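Local coordinates for crystal protein (Bacillus thuringiensis serovar dakota, PDB 2ZTB) that probably acts as an aerolysin-type, beta-pore-forming cytotoxin that, in its proteolytically activated form, recognises cancer cells, at residues Thr101-Phe106 with Thr155-Val160; Phe132-Glu137 with Asn232-Asp237; Ala166-Thr171 with Gln243-Leu248; Gln173-Ile178 with Gln239-Pro244. One frame throughout, in Å; residues are numbered along the deposited sequence.

How the interactions relate
All four contacts lie in the elongated, strand-rich body of the activated toxin. Interactions 1 and 3 are surface contacts, whereas 2 and 4 are partly buried. Interactions 3 and 4 join the same two strands, 168-199 and 223-247, and share Gln243 and Pro244; interaction 4 is a regular ladder, and interaction 3 its irregular, water-containing continuation near the C-terminus. Interaction 2 uses strand 223-247 further back, where a hairpin turn meets it through side chains, the Gly135 backbone and one water, with no direct hydrogen bond between the two segments. Interaction 1, a regular ladder with a hydroxyl-lined exposed face, pairs 96-116 with 147-164 and touches interaction 4 through Lys158 and interaction 2 through Phe106.

Interaction 1 of 4, residues Thr101-Phe106 with Thr155-Val160; sequences TITGSF and TVSKSV. With EDO (1,2-ethanediol), chain F; EDO (1,2-ethanediol), chain G.
A serine- and threonine-lined antiparallel ladder joins strands 96-116 and 147-164 in the long beta body of the toxin. The short segments run at 163° to each other, and two hydrogen-bonded pairs hold them: Ile102 N reaches Lys158 O at 2.9 Å and Lys158 N returns to Ile102 O, while Gly104 and Val156 exchange the same two bonds. Between these pairs, Thr103 and Ser157 face each other at a non-hydrogen-bonded position. Both hydroxyls lie beside their own backbone N (chi1 -52° and -74°), which brings Thr103 OG1 to 2.8 Å from Ser157 OG in a hydrogen bond. Thr103 CG2, anti to its backbone N, packs diagonally on Thr155 CG2 at 3.8 Å. An ethanediol, probably from the crystallisation liquor, spans Ser157 and Thr155: its O1 lies only 2.4 Å from Ser157 OG, a very short bond, and its O2 donates to Thr155 O at 3.0 Å. The face bearing Ile102 and Val156 turns inward; Lys158 also starts there, and its NZ bonds to Thr240 OG1. The ladder is thus two-faced, with one side of small hydroxyls, where an ethanediol binds, and the other carrying Ile102, Val156 and the alkyl chain of Lys158 toward the neighbouring strands.

Interaction 2 of 4, residues Phe132-Glu137 with Asn232-Asp237; sequences FEIGGE and NVSSFD
Ile134, at the tip of the turn between strands 126-132 and 136-142, carries the apolar part of this contact with strand 223-247. From CB, its CG2 branch stands anti to the backbone N and drops between two residues of the strand, 3.8 Å from Ser234 OG and 4.0 Å from Phe236 CG. The other branch, CG1, lies beside the backbone N (chi1 -62°) and extends with chi2 near anti, so that CD1 ends over one face of the Phe236 ring. CD1 is 4.2 Å from the ring centroid and 18° off the ring normal, the geometry of a CH-pi contact, displaced toward the rim at CZ. Gly135 follows; lacking a side chain, it lets Asn232 ND2 come to 3.5 Å from its CA. A water donates to Gly135 O at 2.8 Å and accepts a weak bond from Asn232 ND2, whereas Asn232 OD1 is bonded to Ser110 OG. At the turn's base, Asn232 CB rests obliquely against Phe132 CD1 at 3.6 Å. Phe132 and Gly136 close the turn with two reciprocal backbone bonds, and the Glu181 carboxylate accepts the N-H groups of Ile134 and Gly135. A short amphipathic hairpin lying against the main sheet is a feature of aerolysin-type toxins, in which the corresponding hairpin is thought to refold into the membrane-spanning barrel; this one is consistent with that role.

Interaction 3 of 4, residues Ala166-Thr171 with Gln243-Leu248; sequences AQSRRT and QPARSL
An antiparallel pairing between strand 168-199 and the C-terminal end of strand 223-247 closes one end of the toxin's long sheet, and its ladder is irregular. Arg169 and Arg246 form the regular hydrogen-bonded pair: Arg169 N to Arg246 O and Arg246 N to Arg169 O are both 3.0 Å, each donor lying nearly along the C=O axis. Beyond them the register slips by one residue. Pro244, which stands where a regular ladder would place the partner of Thr171, has no N-H, and Thr171 O is instead satisfied by Gln243 N at 3.0 Å. A water bridges the slipped pair: it accepts from Thr171 N at 2.9 Å and donates to Pro244 O at 2.8 Å, so both backbone groups remain bonded. Gln243 O, left aside by the slip, receives Arg170 NE. At the other end Leu248 N, in the last modelled residue, gives Gln167 O a longer bond of 3.3 Å from 27° above the carbonyl plane, while Leu248 CG packs on Ser168 N at 3.7 Å. The side chains of Arg169 and Arg246 share a face but keep their charged groups apart. Arg170 differs: CG is anti to the backbone N and the chain runs extended to NE along the opposite strand, while NH1 bonds to Thr163 O of strand 147-164. NE itself meets Gln243 O at 3.0 Å, with the oxygen only 1° out of the guanidinium plane.

Interaction 4 of 4, residues Gln173-Ile178 with Gln239-Pro244; sequences QLTAKI and QTIVQP
A regular antiparallel ladder between strands 168-199 and 223-247 forms part of the main sheet, its short segments twisted to 139°. Gln173 and Ile241 make one hydrogen-bonded pair, with Gln173 N to Ile241 O at 2.8 Å and Ile241 N to Gln173 O at 2.9 Å. Thr175 and Gln239 make the next; there Thr175 N lies in the carbonyl plane of Gln239 O at 2.9 Å, whereas Gln239 N approaches Thr175 O from 27° above its plane. Those four residues put their side chains on one face. Thr175 places OG1 in the crowded position between its backbone N and carbonyl carbon (chi1 75°), against Gln239 CB at 3.5 Å. Its CG2, beside the backbone N, turns diagonally to Ile241 CG1 at 3.7 Å, and the two side chains cross at about a right angle. Gln173 extends beyond CG until its amide meets that of Gln243, the two planes steeply inclined. On the other face Leu174, with CG anti to its backbone N, curls CD1 back to 3.6 Å from Gln239 O. That face is layered on strand 147-164: Leu174 touches Lys158, and Thr240 touches Val160. Strand 168-199 lies between two partners, since Leu174 also bonds through its backbone to Leu83 and Ala84 of strand 61-90, on the side away from strand 223-247.

Interaction 1 of 4, residues Thr101-Phe106 with Thr155-Val160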
loop_
_atom_site.group_PDB
_atom_site.type_symbol
_atom_site.label_atom_id
_atom_site.label_comp_id
_atom_site.label_asym_id
_atom_site.label_seq_id
_atom_site.Cartn_x
_atom_site.Cartn_y
_atom_site.Cartn_z
ATOM N N THR A 101 -3.461 -35.316 21.919
ATOM C CA THR A 101 -3.021 -34.331 20.964
ATOM C C THR A 101 -4.008 -33.160 20.971
ATOM O O THR A 101 -5.206 -33.351 20.830
ATOM C CB THR A 101 -2.892 -34.938 19.544
ATOM O OG1 THR A 101 -1.901 -35.976 19.556
ATOM C CG2 THR A 101 -2.487 -33.872 18.534
ATOM N N ILE A 102 -3.483 -31.957 21.170
ATOM C CA ILE A 102 -4.268 -30.734 21.128
ATOM C C ILE A 102 -3.872 -29.956 19.844
ATOM O O ILE A 102 -2.694 -29.834 19.528
ATOM C CB ILE A 102 -4.135 -29.904 22.475
ATOM C CG1 ILE A 102 -5.032 -28.660 22.454
ATOM C CG2 ILE A 102 -2.686 -29.442 22.749
ATOM C CD1 ILE A 102 -5.435 -28.141 23.861
ATOM N N THR A 103 -4.872 -29.476 19.103
ATOM C CA THR A 103 -4.684 -28.884 17.786
ATOM C C THR A 103 -5.385 -27.542 17.699
ATOM O O THR A 103 -6.525 -27.402 18.131
ATOM C CB THR A 103 -5.201 -29.817 16.650
ATOM O OG1 THR A 103 -4.637 -31.122 16.798
ATOM C CG2 THR A 103 -4.802 -29.287 15.269
ATOM N N GLY A 104 -4.676 -26.551 17.151
ATOM C CA GLY A 104 -5.236 -25.242 16.848
ATOM C C GLY A 104 -4.820 -24.792 15.456
ATOM O O GLY A 104 -3.861 -25.309 14.886
ATOM N N SER A 105 -5.567 -23.845 14.886
ATOM C CA SER A 105 -5.096 -23.142 13.699
ATOM C C SER A 105 -5.266 -21.644 13.783
ATOM O O SER A 105 -6.174 -21.128 14.435
ATOM C CB SER A 105 -5.685 -23.685 12.398
ATOM O OG SER A 105 -7.085 -23.680 12.432
ATOM N N PHE A 106 -4.347 -20.960 13.120
ATOM C CA PHE A 106 -4.260 -19.533 13.146
ATOM C C PHE A 106 -4.093 -19.111 11.696
ATOM O O PHE A 106 -3.345 -19.738 10.943
ATOM C CB PHE A 106 -3.041 -19.133 13.974
ATOM C CG PHE A 106 -2.916 -17.660 14.222
ATOM C CD1 PHE A 106 -3.410 -17.105 15.382
ATOM C CD2 PHE A 106 -2.264 -16.840 13.306
ATOM C CE1 PHE A 106 -3.267 -15.766 15.622
ATOM C CE2 PHE A 106 -2.114 -15.495 13.543
ATOM C CZ PHE A 106 -2.614 -14.957 14.693
ATOM N N THR A 155 -1.430 -24.635 11.103
ATOM C CA THR A 155 -2.030 -25.628 11.990
ATOM C C THR A 155 -0.924 -26.149 12.909
ATOM O O THR A 155 0.149 -26.545 12.439
ATOM C CB THR A 155 -2.673 -26.812 11.191
ATOM O OG1 THR A 155 -3.630 -26.291 10.267
ATOM C CG2 THR A 155 -3.395 -27.740 12.088
ATOM N N VAL A 156 -1.184 -26.134 14.213
ATOM C CA VAL A 156 -0.214 -26.598 15.202
ATOM C C VAL A 156 -0.840 -27.659 16.101
ATOM O O VAL A 156 -1.840 -27.396 16.774
ATOM C CB VAL A 156 0.367 -25.416 16.069
ATOM C CG1 VAL A 156 1.327 -25.931 17.144
ATOM C CG2 VAL A 156 1.067 -24.397 15.202
ATOM N N SER A 157 -0.259 -28.859 16.080
ATOM C CA SER A 157 -0.622 -29.927 16.997
ATOM C C SER A 157 0.491 -30.178 18.005
ATOM O O SER A 157 1.668 -30.112 17.667
ATOM C CB SER A 157 -0.868 -31.234 16.236
ATOM O OG SER A 157 -2.097 -31.182 15.546
ATOM N N LYS A 158 0.104 -30.488 19.238
ATOM C CA LYS A 158 1.049 -30.865 20.272
ATOM C C LYS A 158 0.534 -32.065 21.040
ATOM O O LYS A 158 -0.617 -32.081 21.481
ATOM C CB LYS A 158 1.364 -29.682 21.199
ATOM C CG LYS A 158 2.146 -28.556 20.507
ATOM C CD LYS A 158 2.833 -27.584 21.456
ATOM C CE LYS A 158 3.987 -28.239 22.207
ATOM N NZ LYS A 158 4.451 -27.380 23.343
ATOM N N SER A 159 1.370 -33.093 21.158
ATOM C CA SER A 159 1.061 -34.210 22.046
ATOM C C SER A 159 1.478 -33.821 23.457
ATOM O O SER A 159 2.440 -33.069 23.641
ATOM C CB SER A 159 1.767 -35.500 21.615
ATOM O OG SER A 159 3.172 -35.362 21.664
ATOM N N VAL A 160 0.729 -34.292 24.441
ATOM C CA VAL A 160 1.015 -34.010 25.843
ATOM C C VAL A 160 0.514 -35.168 26.720
ATOM O O VAL A 160 -0.559 -35.724 26.486
ATOM C CB VAL A 160 0.471 -32.600 26.282
ATOM C CG1 VAL A 160 -1.036 -32.498 26.117
ATOM C CG2 VAL A 160 0.890 -32.241 27.705
HETATM C C1 EDO F . -1.680 -31.245 12.078
HETATM O O1 EDO F . -1.954 -30.468 13.254
HETATM C C2 EDO F . -0.612 -30.501 11.294
HETATM O O2 EDO F . -0.080 -29.499 12.168
HETATM C C1 EDO G . -8.596 -30.680 19.222
HETATM O O1 EDO G . -7.698 -29.897 20.022
HETATM C C2 EDO G . -9.843 -29.855 18.917
HETATM O O2 EDO G . -10.581 -30.412 17.818
#

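Interaction 2 of 4, residues Phe132-Glu137 with Asn232-Asp237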
loop_
_atom_site.group_PDB
_atom_site.type_symbol
_atom_site.label_atom_id
_atom_site.label_comp_id
_atom_site.label_asym_id
_atom_site.label_seq_id
_atom_site.Cartn_x
_atom_site.Cartn_y
_atom_site.Cartn_z
ATOM N N PHE A 132 10.056 -9.336 7.419
ATOM C CA PHE A 132 9.746 -9.164 8.828
ATOM C C PHE A 132 10.489 -10.206 9.674
ATOM O O PHE A 132 10.599 -11.372 9.284
ATOM C CB PHE A 132 8.241 -9.284 9.048
ATOM C CG PHE A 132 7.445 -8.105 8.532
ATOM C CD1 PHE A 132 6.543 -8.269 7.480
ATOM C CD2 PHE A 132 7.585 -6.843 9.105
ATOM C CE1 PHE A 132 5.781 -7.199 7.006
ATOM C CE2 PHE A 132 6.832 -5.760 8.640
ATOM C CZ PHE A 132 5.923 -5.940 7.586
ATOM N N GLU A 133 10.992 -9.773 10.829
ATOM C CA GLU A 133 11.725 -10.650 11.739
ATOM C C GLU A 133 10.943 -11.917 12.087
ATOM O O GLU A 133 11.456 -13.035 11.935
ATOM C CB GLU A 133 12.106 -9.900 13.014
ATOM C CG GLU A 133 12.734 -10.784 14.082
ATOM C CD GLU A 133 13.097 -10.017 15.335
ATOM O OE1 GLU A 133 13.425 -8.804 15.215
ATOM O OE2 GLU A 133 13.062 -10.629 16.434
ATOM N N ILE A 134 9.714 -11.727 12.553
ATOM C CA ILE A 134 8.852 -12.825 12.974
ATOM C C ILE A 134 8.066 -13.415 11.794
ATOM O O ILE A 134 8.109 -14.626 11.552
ATOM C CB ILE A 134 7.895 -12.393 14.140
ATOM C CG1 ILE A 134 8.720 -11.983 15.371
ATOM C CG2 ILE A 134 6.879 -13.508 14.474
ATOM C CD1 ILE A 134 7.956 -11.242 16.441
ATOM N N GLY A 135 7.388 -12.554 11.043
ATOM C CA GLY A 135 6.533 -12.998 9.953
ATOM C C GLY A 135 7.210 -13.470 8.679
ATOM O O GLY A 135 6.601 -14.199 7.899
ATOM N N GLY A 136 8.452 -13.063 8.448
ATOM C CA GLY A 136 9.151 -13.454 7.228
ATOM C C GLY A 136 8.871 -12.540 6.049
ATOM O O GLY A 136 8.364 -11.429 6.223
ATOM N N GLU A 137 9.215 -13.008 4.847
ATOM C CA GLU A 137 9.104 -12.197 3.640
ATOM C C GLU A 137 7.667 -12.058 3.171
ATOM O O GLU A 137 6.927 -13.043 3.072
ATOM C CB GLU A 137 9.968 -12.712 2.483
ATOM C CG GLU A 137 10.021 -11.679 1.330
ATOM C CD GLU A 137 10.490 -12.242 -0.005
ATOM O OE1 GLU A 137 11.567 -12.886 -0.057
ATOM O OE2 GLU A 137 9.783 -12.011 -1.012
ATOM N N ASN A 232 2.005 -7.368 8.850
ATOM C CA ASN A 232 1.939 -8.825 8.907
ATOM C C ASN A 232 1.473 -9.185 10.311
ATOM O O ASN A 232 1.983 -8.636 11.291
ATOM C CB ASN A 232 3.290 -9.470 8.546
ATOM C CG ASN A 232 3.190 -10.992 8.322
ATOM O OD1 ASN A 232 3.027 -11.454 7.198
ATOM N ND2 ASN A 232 3.278 -11.768 9.403
ATOM N N VAL A 233 0.441 -10.027 10.397
ATOM C CA VAL A 233 -0.045 -10.554 11.689
ATOM C C VAL A 233 0.170 -12.072 11.696
ATOM O O VAL A 233 -0.304 -12.791 10.809
ATOM C CB VAL A 233 -1.514 -10.129 12.022
ATOM C CG1 VAL A 233 -1.927 -10.576 13.432
ATOM C CG2 VAL A 233 -1.677 -8.598 11.932
ATOM N N SER A 234 0.964 -12.542 12.656
ATOM C CA SER A 234 1.269 -13.973 12.766
ATOM C C SER A 234 1.382 -14.414 14.222
ATOM O O SER A 234 1.537 -13.590 15.137
ATOM C CB SER A 234 2.528 -14.337 11.973
ATOM O OG SER A 234 3.679 -13.690 12.496
ATOM N N SER A 235 1.256 -15.718 14.431
ATOM C CA SER A 235 1.339 -16.281 15.762
ATOM C C SER A 235 2.706 -16.931 15.904
ATOM O O SER A 235 3.275 -17.393 14.919
ATOM C CB SER A 235 0.213 -17.284 16.011
ATOM O OG SER A 235 0.338 -18.369 15.123
ATOM N N PHE A 236 3.230 -16.909 17.127
ATOM C CA PHE A 236 4.530 -17.476 17.477
ATOM C C PHE A 236 4.555 -17.824 18.971
ATOM O O PHE A 236 3.614 -17.514 19.700
ATOM C CB PHE A 236 5.673 -16.513 17.086
ATOM C CG PHE A 236 5.708 -15.225 17.880
ATOM C CD1 PHE A 236 6.768 -14.959 18.736
ATOM C CD2 PHE A 236 4.693 -14.272 17.760
ATOM C CE1 PHE A 236 6.820 -13.775 19.475
ATOM C CE2 PHE A 236 4.743 -13.076 18.496
ATOM C CZ PHE A 236 5.816 -12.841 19.355
ATOM N N ASP A 237 5.623 -18.480 19.405
ATOM C CA ASP A 237 5.849 -18.857 20.803
ATOM C C ASP A 237 4.725 -19.711 21.364
ATOM O O ASP A 237 4.147 -19.386 22.409
ATOM C CB ASP A 237 6.124 -17.623 21.685
ATOM C CG ASP A 237 7.533 -17.044 21.494
ATOM O OD1 ASP A 237 8.355 -17.611 20.742
ATOM O OD2 ASP A 237 7.821 -15.998 22.108
HETATM O O HOH W 1 3.898 -14.886 8.349
#

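Interaction 3 of 4, residues Ala166-Thr171 with Gln243-Leu248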
loop_
_atom_site.group_PDB
_atom_site.type_symbol
_atom_site.label_atom_id
_atom_site.label_comp_id
_atom_site.label_asym_id
_atom_site.label_seq_id
_atom_site.Cartn_x
_atom_site.Cartn_y
_atom_site.Cartn_z
ATOM N N ALA A 166 -8.287 -38.750 40.790
ATOM C CA ALA A 166 -9.508 -39.543 40.955
ATOM C C ALA A 166 -10.799 -38.904 40.435
ATOM O O ALA A 166 -11.321 -39.316 39.402
ATOM C CB ALA A 166 -9.660 -39.985 42.420
ATOM N N GLN A 167 -11.311 -37.903 41.143
ATOM C CA GLN A 167 -12.637 -37.360 40.827
ATOM C C GLN A 167 -12.524 -35.924 40.394
ATOM O O GLN A 167 -12.923 -35.010 41.119
ATOM C CB GLN A 167 -13.599 -37.487 42.023
ATOM C CG GLN A 167 -14.123 -38.899 42.272
ATOM C CD GLN A 167 -14.973 -39.448 41.125
ATOM O OE1 GLN A 167 -14.905 -40.638 40.818
ATOM N NE2 GLN A 167 -15.780 -38.587 40.500
ATOM N N SER A 168 -11.985 -35.735 39.195
ATOM C CA SER A 168 -11.600 -34.409 38.736
ATOM C C SER A 168 -11.540 -34.277 37.222
ATOM O O SER A 168 -11.572 -35.264 36.477
ATOM C CB SER A 168 -10.245 -34.027 39.341
ATOM O OG SER A 168 -9.358 -35.130 39.310
ATOM N N ARG A 169 -11.475 -33.025 36.788
ATOM C CA ARG A 169 -11.203 -32.678 35.408
ATOM C C ARG A 169 -9.898 -31.893 35.362
ATOM O O ARG A 169 -9.466 -31.321 36.368
ATOM C CB ARG A 169 -12.351 -31.853 34.818
ATOM C CG ARG A 169 -12.744 -30.655 35.663
ATOM C CD ARG A 169 -14.156 -30.188 35.358
ATOM N NE ARG A 169 -14.587 -29.132 36.277
ATOM C CZ ARG A 169 -14.150 -27.869 36.235
ATOM N NH1 ARG A 169 -13.245 -27.488 35.328
ATOM N NH2 ARG A 169 -14.611 -26.984 37.115
ATOM N N ARG A 170 -9.283 -31.865 34.184
ATOM C CA ARG A 170 -8.027 -31.161 33.981
ATOM C C ARG A 170 -8.001 -30.552 32.587
ATOM O O ARG A 170 -8.142 -31.269 31.592
ATOM C CB ARG A 170 -6.848 -32.126 34.188
ATOM C CG ARG A 170 -5.549 -31.424 34.492
ATOM C CD ARG A 170 -4.545 -32.304 35.231
ATOM N NE ARG A 170 -3.358 -31.505 35.526
ATOM C CZ ARG A 170 -2.160 -31.986 35.838
ATOM N NH1 ARG A 170 -1.937 -33.295 35.914
ATOM N NH2 ARG A 170 -1.170 -31.134 36.071
ATOM N N THR A 171 -7.821 -29.233 32.530
ATOM C CA THR A 171 -7.805 -28.475 31.276
ATOM C C THR A 171 -6.387 -28.309 30.697
ATOM O O THR A 171 -5.422 -28.046 31.431
ATOM C CB THR A 171 -8.474 -27.079 31.454
ATOM O OG1 THR A 171 -9.820 -27.253 31.901
ATOM C CG2 THR A 171 -8.519 -26.319 30.162
ATOM N N GLN A 243 -3.266 -27.035 33.201
ATOM C CA GLN A 243 -3.712 -26.406 34.450
ATOM C C GLN A 243 -3.950 -27.414 35.584
ATOM O O GLN A 243 -4.159 -28.602 35.318
ATOM C CB GLN A 243 -4.930 -25.518 34.200
ATOM C CG GLN A 243 -4.544 -24.161 33.650
ATOM C CD GLN A 243 -5.634 -23.534 32.829
ATOM O OE1 GLN A 243 -5.399 -22.556 32.101
ATOM N NE2 GLN A 243 -6.842 -24.093 32.920
ATOM N N PRO A 244 -3.883 -26.953 36.851
ATOM C CA PRO A 244 -4.075 -27.886 37.965
ATOM C C PRO A 244 -5.422 -28.591 37.875
ATOM O O PRO A 244 -6.412 -27.978 37.469
ATOM C CB PRO A 244 -4.031 -26.982 39.204
ATOM C CG PRO A 244 -3.305 -25.769 38.779
ATOM C CD PRO A 244 -3.626 -25.580 37.325
ATOM N N ALA A 245 -5.440 -29.873 38.219
ATOM C CA ALA A 245 -6.686 -30.630 38.319
ATOM C C ALA A 245 -7.640 -29.954 39.295
ATOM O O ALA A 245 -7.248 -29.562 40.398
ATOM C CB ALA A 245 -6.414 -32.042 38.761
ATOM N N ARG A 246 -8.884 -29.797 38.857
ATOM C CA ARG A 246 -9.940 -29.249 39.692
ATOM C C ARG A 246 -11.003 -30.308 39.992
ATOM O O ARG A 246 -11.339 -31.124 39.130
ATOM C CB ARG A 246 -10.538 -27.990 39.049
ATOM C CG ARG A 246 -9.719 -26.702 39.299
ATOM C CD ARG A 246 -9.129 -26.661 40.737
ATOM N NE ARG A 246 -10.153 -26.732 41.793
ATOM C CZ ARG A 246 -9.965 -27.242 43.013
ATOM N NH1 ARG A 246 -8.791 -27.753 43.368
ATOM N NH2 ARG A 246 -10.963 -27.252 43.885
ATOM N N SER A 247 -11.504 -30.314 41.228
ATOM C CA SER A 247 -12.520 -31.282 41.644
ATOM C C SER A 247 -13.829 -31.075 40.873
ATOM O O SER A 247 -14.228 -29.937 40.596
ATOM C CB SER A 247 -12.760 -31.208 43.153
ATOM O OG SER A 247 -13.459 -32.354 43.615
ATOM N N LEU A 248 -14.481 -32.190 40.538
ATOM C CA LEU A 248 -15.667 -32.201 39.669
ATOM C C LEU A 248 -16.820 -31.321 40.162
ATOM O O LEU A 248 -17.122 -30.291 39.549
ATOM C CB LEU A 248 -16.154 -33.642 39.444
ATOM C CG LEU A 248 -15.378 -34.446 38.392
ATOM C CD1 LEU A 248 -15.768 -35.916 38.409
ATOM C CD2 LEU A 248 -15.562 -33.859 36.996
HETATM O O HOH W 2 -7.966 -27.882 35.137
#

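Interaction 4 of 4, residues Gln173-Ile178 with Gln239-Pro244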
loop_
_atom_site.group_PDB
_atom_site.type_symbol
_atom_site.label_atom_id
_atom_site.label_comp_id
_atom_site.label_asym_id
_atom_site.label_seq_id
_atom_site.Cartn_x
_atom_site.Cartn_y
_atom_site.Cartn_z
ATOM N N GLN A 173 -4.415 -26.249 27.454
ATOM C CA GLN A 173 -4.525 -25.219 26.430
ATOM C C GLN A 173 -3.329 -25.201 25.506
ATOM O O GLN A 173 -2.217 -25.518 25.915
ATOM C CB GLN A 173 -4.713 -23.826 27.057
ATOM C CG GLN A 173 -5.839 -23.765 28.111
ATOM C CD GLN A 173 -5.823 -22.479 28.917
ATOM O OE1 GLN A 173 -4.764 -21.998 29.315
ATOM N NE2 GLN A 173 -7.005 -21.923 29.176
ATOM N N LEU A 174 -3.576 -24.830 24.249
ATOM C CA LEU A 174 -2.513 -24.450 23.340
ATOM C C LEU A 174 -2.546 -22.936 23.236
ATOM O O LEU A 174 -3.574 -22.351 22.886
ATOM C CB LEU A 174 -2.687 -25.101 21.963
ATOM C CG LEU A 174 -1.626 -24.781 20.894
ATOM C CD1 LEU A 174 -0.257 -25.316 21.266
ATOM C CD2 LEU A 174 -2.054 -25.336 19.562
ATOM N N THR A 175 -1.430 -22.294 23.563
ATOM C CA THR A 175 -1.384 -20.842 23.566
ATOM C C THR A 175 -0.294 -20.320 22.646
ATOM O O THR A 175 0.650 -21.029 22.340
ATOM C CB THR A 175 -1.164 -20.271 24.975
ATOM O OG1 THR A 175 0.206 -20.466 25.364
ATOM C CG2 THR A 175 -2.115 -20.938 26.005
ATOM N N ALA A 176 -0.444 -19.067 22.211
ATOM C CA ALA A 176 0.534 -18.411 21.374
ATOM C C ALA A 176 0.614 -16.911 21.667
ATOM O O ALA A 176 -0.226 -16.352 22.374
ATOM C CB ALA A 176 0.218 -18.660 19.898
ATOM N N LYS A 177 1.667 -16.277 21.159
ATOM C CA LYS A 177 1.721 -14.830 21.080
ATOM C C LYS A 177 1.335 -14.426 19.654
ATOM O O LYS A 177 1.524 -15.195 18.702
ATOM C CB LYS A 177 3.108 -14.294 21.435
ATOM C CG LYS A 177 3.568 -14.581 22.861
ATOM C CD LYS A 177 4.919 -13.937 23.121
ATOM C CE LYS A 177 5.410 -14.184 24.537
ATOM N NZ LYS A 177 5.965 -15.562 24.769
ATOM N N ILE A 178 0.779 -13.228 19.516
ATOM C CA ILE A 178 0.511 -12.660 18.214
ATOM C C ILE A 178 1.419 -11.451 18.023
ATOM O O ILE A 178 1.520 -10.594 18.906
ATOM C CB ILE A 178 -0.974 -12.277 18.048
ATOM C CG1 ILE A 178 -1.871 -13.515 18.186
ATOM C CG2 ILE A 178 -1.211 -11.589 16.703
ATOM C CD1 ILE A 178 -3.381 -13.167 18.195
ATOM N N GLN A 239 2.827 -22.635 23.224
ATOM C CA GLN A 239 3.052 -23.307 24.506
ATOM C C GLN A 239 1.890 -24.220 24.811
ATOM O O GLN A 239 0.758 -23.960 24.417
ATOM C CB GLN A 239 3.211 -22.308 25.657
ATOM C CG GLN A 239 4.427 -21.399 25.595
ATOM C CD GLN A 239 5.722 -22.104 25.954
ATOM O OE1 GLN A 239 5.730 -23.276 26.341
ATOM N NE2 GLN A 239 6.827 -21.390 25.837
ATOM N N THR A 240 2.200 -25.306 25.505
ATOM C CA THR A 240 1.208 -26.171 26.107
ATOM C C THR A 240 1.103 -25.747 27.562
ATOM O O THR A 240 2.121 -25.586 28.250
ATOM C CB THR A 240 1.633 -27.654 26.003
ATOM O OG1 THR A 240 1.843 -27.965 24.626
ATOM C CG2 THR A 240 0.566 -28.583 26.542
ATOM N N ILE A 241 -0.133 -25.517 28.002
ATOM C CA ILE A 241 -0.422 -25.200 29.399
ATOM C C ILE A 241 -1.353 -26.266 29.943
ATOM O O ILE A 241 -2.490 -26.402 29.488
ATOM C CB ILE A 241 -1.086 -23.802 29.588
ATOM C CG1 ILE A 241 -0.400 -22.717 28.742
ATOM C CG2 ILE A 241 -1.143 -23.425 31.075
ATOM C CD1 ILE A 241 1.000 -22.318 29.195
ATOM N N VAL A 242 -0.844 -27.041 30.898
ATOM C CA VAL A 242 -1.667 -27.978 31.632
ATOM C C VAL A 242 -1.988 -27.337 32.983
ATOM O O VAL A 242 -1.089 -27.114 33.803
ATOM C CB VAL A 242 -0.974 -29.363 31.834
ATOM C CG1 VAL A 242 -1.945 -30.353 32.450
ATOM C CG2 VAL A 242 -0.400 -29.908 30.500
ATOM N N GLN A 243 -3.266 -27.035 33.201
ATOM C CA GLN A 243 -3.712 -26.406 34.450
ATOM C C GLN A 243 -3.950 -27.414 35.584
ATOM O O GLN A 243 -4.159 -28.602 35.318
ATOM C CB GLN A 243 -4.930 -25.518 34.200
ATOM C CG GLN A 243 -4.544 -24.161 33.650
ATOM C CD GLN A 243 -5.634 -23.534 32.829
ATOM O OE1 GLN A 243 -5.399 -22.556 32.101
ATOM N NE2 GLN A 243 -6.842 -24.093 32.920
ATOM N N PRO A 244 -3.883 -26.953 36.851
ATOM C CA PRO A 244 -4.075 -27.886 37.965
ATOM C C PRO A 244 -5.422 -28.591 37.875
ATOM O O PRO A 244 -6.412 -27.978 37.469
ATOM C CB PRO A 244 -4.031 -26.982 39.204
ATOM C CG PRO A 244 -3.305 -25.769 38.779
ATOM C CD PRO A 244 -3.626 -25.580 37.325
#